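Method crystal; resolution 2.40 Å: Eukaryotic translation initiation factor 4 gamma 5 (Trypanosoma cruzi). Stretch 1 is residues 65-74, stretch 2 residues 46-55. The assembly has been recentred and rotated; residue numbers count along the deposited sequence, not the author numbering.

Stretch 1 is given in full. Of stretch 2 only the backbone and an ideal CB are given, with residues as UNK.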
# COMPACT_ATOMS: atom_id res chain seq x y z
N TYR A 65 4.97 2.37 -11.17
CA TYR A 65 5.97 3.30 -11.71
C TYR A 65 6.18 4.50 -10.81
O TYR A 65 7.31 4.96 -10.70
CB TYR A 65 5.66 3.73 -13.16
CG TYR A 65 5.56 2.56 -14.11
CD1 TYR A 65 6.70 1.89 -14.54
CD2 TYR A 65 4.32 2.09 -14.53
CE1 TYR A 65 6.61 0.78 -15.39
CE2 TYR A 65 4.21 0.98 -15.38
CZ TYR A 65 5.36 0.34 -15.81
OH TYR A 65 5.26 -0.75 -16.64
N TYR A 66 5.09 5.01 -10.18
CA TYR A 66 5.12 6.14 -9.24
C TYR A 66 5.93 5.72 -8.04
O TYR A 66 6.79 6.48 -7.58
CB TYR A 66 3.70 6.51 -8.75
CG TYR A 66 2.71 6.89 -9.82
CD1 TYR A 66 3.14 7.47 -11.02
CD2 TYR A 66 1.35 6.70 -9.64
CE1 TYR A 66 2.22 7.85 -12.00
CE2 TYR A 66 0.43 7.02 -10.64
CZ TYR A 66 0.87 7.61 -11.81
OH TYR A 66 -0.03 7.95 -12.78
N VAL A 67 5.64 4.51 -7.54
CA VAL A 67 6.28 3.87 -6.40
C VAL A 67 7.77 3.60 -6.72
O VAL A 67 8.62 3.82 -5.86
CB VAL A 67 5.45 2.63 -5.96
CG1 VAL A 67 6.21 1.72 -5.04
CG2 VAL A 67 4.15 3.06 -5.28
N LYS A 68 8.10 3.23 -7.99
CA LYS A 68 9.49 3.01 -8.44
C LYS A 68 10.30 4.32 -8.53
O LYS A 68 11.53 4.28 -8.45
CB LYS A 68 9.53 2.25 -9.77
CG LYS A 68 9.37 0.75 -9.60
CD LYS A 68 9.32 0.03 -10.94
CE LYS A 68 8.89 -1.40 -10.78
NZ LYS A 68 7.49 -1.51 -10.31
N LEU A 69 9.60 5.47 -8.69
CA LEU A 69 10.21 6.81 -8.75
C LEU A 69 10.59 7.24 -7.34
O LEU A 69 11.63 7.88 -7.17
CB LEU A 69 9.26 7.84 -9.40
CG LEU A 69 9.09 7.78 -10.92
CD1 LEU A 69 7.95 8.67 -11.38
CD2 LEU A 69 10.38 8.15 -11.66
N VAL A 70 9.78 6.86 -6.34
CA VAL A 70 9.99 7.15 -4.92
C VAL A 70 11.20 6.34 -4.41
O VAL A 70 12.02 6.89 -3.68
CB VAL A 70 8.70 6.93 -4.07
CG1 VAL A 70 8.96 7.17 -2.58
CG2 VAL A 70 7.57 7.83 -4.56
N VAL A 71 11.34 5.07 -4.86
CA VAL A 71 12.49 4.20 -4.53
C VAL A 71 13.76 4.85 -5.08
O VAL A 71 14.77 4.93 -4.38
CB VAL A 71 12.31 2.74 -5.06
CG1 VAL A 71 13.57 1.90 -4.79
CG2 VAL A 71 11.09 2.08 -4.45
N SER A 72 13.69 5.33 -6.34
CA SER A 72 14.76 6.00 -7.08
C SER A 72 15.25 7.25 -6.33
O SER A 72 16.46 7.46 -6.17
CB SER A 72 14.26 6.36 -8.48
OG SER A 72 15.25 7.07 -9.22
N LEU A 73 14.28 8.05 -5.84
CA LEU A 73 14.46 9.29 -5.10
C LEU A 73 15.19 9.05 -3.77
O LEU A 73 16.09 9.81 -3.46
CB LEU A 73 13.09 9.96 -4.91
CG LEU A 73 12.96 11.22 -4.06
CD1 LEU A 73 13.80 12.35 -4.62
CD2 LEU A 73 11.50 11.66 -3.98
N ILE A 74 14.84 7.98 -3.03
CA ILE A 74 15.52 7.67 -1.76
C ILE A 74 16.84 6.89 -1.99
O ILE A 74 17.70 6.85 -1.10
CB ILE A 74 14.62 7.02 -0.67
CG1 ILE A 74 14.02 5.69 -1.10
CG2 ILE A 74 13.52 7.99 -0.20
CD1 ILE A 74 13.62 4.85 0.09
N UNK A 46 6.03 17.26 -2.78
CA UNK A 46 6.42 16.24 -3.76
C UNK A 46 5.89 14.87 -3.34
O UNK A 46 5.34 14.14 -4.16
CB UNK A 46 7.94 16.19 -3.92
N UNK A 47 6.03 14.54 -2.04
CA UNK A 47 5.59 13.26 -1.49
C UNK A 47 4.06 13.20 -1.49
O UNK A 47 3.51 12.19 -1.92
CB UNK A 47 6.14 13.06 -0.08
N UNK A 48 3.38 14.32 -1.10
CA UNK A 48 1.92 14.46 -1.08
C UNK A 48 1.33 14.26 -2.49
O UNK A 48 0.36 13.53 -2.65
CB UNK A 48 1.53 15.83 -0.53
N UNK A 49 1.96 14.87 -3.52
CA UNK A 49 1.57 14.79 -4.93
C UNK A 49 1.59 13.34 -5.43
O UNK A 49 0.59 12.88 -5.98
CB UNK A 49 2.50 15.65 -5.79
N UNK A 50 2.71 12.64 -5.23
CA UNK A 50 2.86 11.25 -5.67
C UNK A 50 1.84 10.35 -4.94
O UNK A 50 1.18 9.53 -5.60
CB UNK A 50 4.29 10.76 -5.42
N UNK A 51 1.67 10.53 -3.61
CA UNK A 51 0.74 9.75 -2.80
C UNK A 51 -0.75 9.96 -3.19
O UNK A 51 -1.52 8.99 -3.15
CB UNK A 51 0.94 10.11 -1.33
N UNK A 52 -1.13 11.19 -3.63
CA UNK A 52 -2.50 11.47 -4.09
C UNK A 52 -2.78 10.86 -5.47
O UNK A 52 -3.82 10.22 -5.67
CB UNK A 52 -2.74 12.98 -4.14
N UNK A 53 -1.82 11.00 -6.40
CA UNK A 53 -1.90 10.42 -7.75
C UNK A 53 -1.95 8.88 -7.65
O UNK A 53 -2.61 8.23 -8.46
CB UNK A 53 -0.71 10.87 -8.60
N UNK A 54 -1.29 8.31 -6.64
CA UNK A 54 -1.24 6.87 -6.42
C UNK A 54 -2.53 6.25 -5.85
O UNK A 54 -2.71 5.03 -5.95
CB UNK A 54 -0.08 6.56 -5.47
N UNK A 55 -3.43 7.06 -5.25
CA UNK A 55 -4.68 6.51 -4.70
C UNK A 55 -5.89 6.85 -5.59
O UNK A 55 -7.05 6.67 -5.17
CB UNK A 55 -4.91 7.04 -3.28

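The two helices run nearly antiparallel, at 156°, with axes 10.2 Å apart at closest approach. Stretch 1 offers Tyr66, Val70 and Leu73 along the side that faces stretch 2.

Position 46 is helical and its CA-to-CB bond points toward stretch 1. Nothing there lies within 5.5 Å of the ideal CB, so many side chains would fit, with apolar ones favoured by nearby Leu73. The residue is Val46, which makes no close contact.

Position 47 points sideways. A short side chain would fall short, but a longer apolar one could turn back to Leu73. Leucine, isoleucine or methionine would suit. The residue is Ile47. With chi1 and chi2 both m, its end comes nearer, and CD1 lies 4.1 Å from Leu73 CD2.

Positions 48 and 49 are out of reach, and stretch 1 sets no demand on them. They are Gln48 and Val49.

Position 50 is where the backbones come nearest: its CA is 6.6 Å from the CA of Tyr66. The bond points sideways, yet the ideal CB is 4.5 Å from Val70 CG2. The surroundings are mostly apolar, so alanine, valine, isoleucine or leucine could be considered. The residue is Ile50. Its CG2 packs 3.7 Å from Val70 CG2 and 4.0 Å from Tyr66 CB, so one methyl touches two successive turns of the facing helix.

Position 51 points away, and stretch 1 leaves the choice wide. The residue is Phe51. Its ring end comes nearer but stays out of contact. Position 52 is out of reach; it is Asn52.

Position 53 points toward stretch 1, and the ideal CB is 4.5 Å from Tyr66 CE2. Beyond the ring lies a hydroxyl. An aliphatic stem would cover the ring, and a polar end could reach the oxygen; lysine, arginine, glutamine or glutamate are candidates. The residue is Lys53. Its NZ donates a hydrogen bond to Tyr66 OH at 2.8 Å, while CG lies obliquely by the ring. The bent chain, with chi2 and chi4 both p, brings the amine to the hydroxyl.

Position 54 points sideways, its ideal CB 4.4 Å from Tyr66 CD2. The ring is close, which favours a small residue such as alanine, serine or cysteine. The residue is Ser54. Its OG is 3.5 Å from Tyr66 CD2 and donates a hydrogen bond to Ile50 O at 2.8 Å, so the hydroxyl is satisfied within its own stretch.

Position 55 is in a loop or turn and out of reach. It is Ile55.

Stretch 2 (46-55) VIQVIFNKSI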
# COMPACT_ATOMS: atom_id res chain seq x y z
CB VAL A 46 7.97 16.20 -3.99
CG1 VAL A 46 8.38 15.00 -4.84
CG2 VAL A 46 8.46 17.50 -4.62
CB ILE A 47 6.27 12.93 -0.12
CG1 ILE A 47 7.81 12.96 -0.23
CG2 ILE A 47 5.78 11.61 0.50
CD1 ILE A 47 8.45 12.09 -1.33
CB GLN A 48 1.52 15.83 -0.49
CG GLN A 48 0.01 16.09 -0.37
CD GLN A 48 -0.54 15.93 1.04
OE1 GLN A 48 -0.01 16.49 2.02
NE2 GLN A 48 -1.63 15.18 1.17
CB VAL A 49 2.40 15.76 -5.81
CG1 VAL A 49 2.36 15.39 -7.30
CG2 VAL A 49 1.93 17.19 -5.62
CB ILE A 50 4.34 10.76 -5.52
CG1 ILE A 50 5.33 11.68 -6.30
CG2 ILE A 50 4.48 9.28 -5.94
CD1 ILE A 50 6.78 11.56 -5.95
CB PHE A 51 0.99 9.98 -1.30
CG PHE A 51 1.99 9.02 -0.68
CD1 PHE A 51 3.31 8.98 -1.13
CD2 PHE A 51 1.63 8.20 0.38
CE1 PHE A 51 4.22 8.09 -0.56
CE2 PHE A 51 2.55 7.33 0.96
CZ PHE A 51 3.85 7.29 0.49
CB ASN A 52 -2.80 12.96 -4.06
CG ASN A 52 -3.02 13.54 -2.67
OD1 ASN A 52 -3.21 12.81 -1.68
ND2 ASN A 52 -3.02 14.86 -2.58
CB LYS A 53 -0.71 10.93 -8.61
CG LYS A 53 -0.65 10.44 -10.08
CD LYS A 53 -1.71 11.06 -11.02
CE LYS A 53 -1.14 11.65 -12.29
NZ LYS A 53 -0.75 10.61 -13.29
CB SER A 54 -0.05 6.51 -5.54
OG SER A 54 1.17 6.82 -6.19
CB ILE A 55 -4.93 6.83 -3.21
CG1 ILE A 55 -4.91 8.33 -2.91
CG2 ILE A 55 -3.95 6.06 -2.35
CD1 ILE A 55 -6.02 8.74 -2.04
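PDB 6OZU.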